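Local coordinates for protein NegoA.19184.a (Neisseria gonorrhoeae, PDB 5UEB) that is of unknown function but contains a DUF4265 domain, a family whose biochemical role is not yet established, at residues K90-A95 and K125-R130. Sequence-based numbering, arbitrary orientation. Where two conformers were deposited one is given.
Sequences KDLLAA and KGILNR
I127 faces L92 and A95 where two short helical segments, 90-95 and 125-130, run nearly antiparallel, their axes approaching to 10.4 Å at an angle of 158°. L92 and I127 have the nearest alpha carbons, with CA to CA 6.8 Å. I127 splits its branches between two partners about one turn apart on the other helix. Its CD1, at the end of an extended arm (chi2 177°), sits 3.5 Å from A95 CB, a tight methyl-to-methyl contact. The other branch, CG2, lies 4.1 Å from L92 CD1. In L92, chi1 172° and chi2 62° together carry CD1 over to the other helix, where it also meets L128 CD2 at 3.9 Å, the two leucine side chains crossing at about a right angle. L92 CD1 is thus shared by both neighbours, and the two leucines are buried while I127 stays partly exposed, with a 1,2-ethanediol molecule, probably from the crystallisation liquor, near its side chain. Both leucines also pack on strand 137-143 of the four-stranded antiparallel sheet: L92 on L137, L128 on Y139. K125 NZ ties helix 122-133 to the same strand through a salt bridge with E141 OE1. Between the segments the contact is small, 192 Å² in total, and purely apolar, giving close packing but little directional specificity; just beyond, D91 OD1 hydrogen-bonds Y131 OH, a polar link between helices 90-98 and 122-133.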
loop_
_atom_site.group_PDB
_atom_site.type_symbol
_atom_site.label_atom_id
_atom_site.label_comp_id
_atom_site.label_asym_id
_atom_site.label_seq_id
_atom_site.Cartn_x
_atom_site.Cartn_y
_atom_site.Cartn_z
ATOM N N LYS B 90 -0.783 23.975 25.425
ATOM C CA LYS B 90 -0.342 23.171 26.563
ATOM C C LYS B 90 -1.290 22.006 26.829
ATOM O O LYS B 90 -0.844 20.897 27.151
ATOM C CB LYS B 90 -0.199 24.052 27.808
ATOM N N ASP B 91 -2.601 22.234 26.700
ATOM C CA ASP B 91 -3.546 21.155 26.983
ATOM C C ASP B 91 -3.477 20.044 25.941
ATOM O O ASP B 91 -3.734 18.875 26.262
ATOM C CB ASP B 91 -4.970 21.686 27.194
ATOM C CG ASP B 91 -5.569 22.331 25.956
ATOM O OD1 ASP B 91 -4.829 22.667 25.013
ATOM O OD2 ASP B 91 -6.804 22.523 25.943
ATOM N N LEU B 92 -3.116 20.378 24.704
ATOM C CA LEU B 92 -2.906 19.338 23.705
ATOM C C LEU B 92 -1.667 18.505 24.022
ATOM O O LEU B 92 -1.698 17.273 23.918
ATOM C CB LEU B 92 -2.799 19.965 22.316
ATOM C CG LEU B 92 -2.380 18.998 21.209
ATOM C CD1 LEU B 92 -3.402 17.893 21.058
ATOM C CD2 LEU B 92 -2.183 19.738 19.893
ATOM N N LEU B 93 -0.560 19.155 24.389
ATOM C CA LEU B 93 0.637 18.404 24.751
ATOM C C LEU B 93 0.374 17.501 25.948
ATOM O O LEU B 93 0.850 16.361 25.993
ATOM C CB LEU B 93 1.792 19.359 25.044
ATOM C CG LEU B 93 2.259 20.199 23.852
ATOM C CD1 LEU B 93 3.348 21.176 24.271
ATOM C CD2 LEU B 93 2.740 19.313 22.708
ATOM N N ALA B 94 -0.400 17.989 26.920
ATOM C CA ALA B 94 -0.723 17.178 28.086
ATOM C C ALA B 94 -1.571 15.971 27.702
ATOM O O ALA B 94 -1.356 14.866 28.217
ATOM C CB ALA B 94 -1.437 18.037 29.125
ATOM N N ALA B 95 -2.539 16.163 26.800
ATOM C CA ALA B 95 -3.374 15.052 26.361
ATOM C C ALA B 95 -2.560 14.014 25.603
ATOM O O ALA B 95 -2.746 12.806 25.799
ATOM C CB ALA B 95 -4.518 15.566 25.492
ATOM N N LYS B 125 -9.044 13.047 19.392
ATOM C CA LYS B 125 -9.457 13.724 18.163
ATOM C C LYS B 125 -10.298 14.959 18.447
ATOM O O LYS B 125 -10.251 15.926 17.677
ATOM C CB LYS B 125 -10.239 12.783 17.245
ATOM C CG LYS B 125 -9.381 11.805 16.499
ATOM C CD LYS B 125 -10.172 11.050 15.433
ATOM C CE LYS B 125 -10.490 11.892 14.209
ATOM N NZ LYS B 125 -10.805 11.029 13.028
ATOM N N GLY B 126 -11.082 14.940 19.530
ATOM C CA GLY B 126 -11.892 16.097 19.867
ATOM C C GLY B 126 -11.056 17.335 20.125
ATOM O O GLY B 126 -11.413 18.438 19.699
ATOM N N ILE B 127 -9.928 17.170 20.824
ATOM C CA ILE B 127 -9.055 18.310 21.098
ATOM C C ILE B 127 -8.437 18.821 19.809
ATOM O O ILE B 127 -8.408 20.032 19.553
ATOM C CB ILE B 127 -7.971 17.943 22.124
ATOM C CG1 ILE B 127 -8.606 17.443 23.421
ATOM C CG2 ILE B 127 -7.078 19.150 22.367
ATOM C CD1 ILE B 127 -7.585 17.007 24.454
ATOM N N LEU B 128 -7.931 17.902 18.982
ATOM C CA LEU B 128 -7.387 18.295 17.687
ATOM C C LEU B 128 -8.433 19.026 16.858
ATOM O O LEU B 128 -8.137 20.051 16.233
ATOM C CB LEU B 128 -6.899 17.065 16.925
ATOM C CG LEU B 128 -5.695 16.343 17.515
ATOM C CD1 LEU B 128 -5.483 15.003 16.820
ATOM C CD2 LEU B 128 -4.460 17.222 17.384
ATOM N N ASN B 129 -9.664 18.510 16.837
ATOM C CA ASN B 129 -10.711 19.133 16.028
ATOM C C ASN B 129 -11.039 20.546 16.500
ATOM O O ASN B 129 -11.239 21.447 15.675
ATOM C CB ASN B 129 -11.968 18.264 16.017
ATOM C CG ASN B 129 -11.833 17.049 15.120
ATOM O OD1 ASN B 129 -11.013 17.030 14.201
ATOM N ND2 ASN B 129 -12.656 16.032 15.373
ATOM N N ARG B 130 -11.112 20.770 17.817
ATOM C CA ARG B 130 -11.410 22.109 18.321
ATOM C C ARG B 130 -10.336 23.107 17.905
ATOM O O ARG B 130 -10.640 24.254 17.550
ATOM C CB ARG B 130 -11.556 22.096 19.843
ATOM C CG ARG B 130 -12.971 21.873 20.344
ATOM C CD ARG B 130 -13.091 22.225 21.825
ATOM N NE ARG B 130 -13.052 23.667 22.075
ATOM C CZ ARG B 130 -14.131 24.430 22.226
ATOM N NH1 ARG B 130 -15.342 23.893 22.149
ATOM N NH2 ARG B 130 -14.002 25.731 22.453
#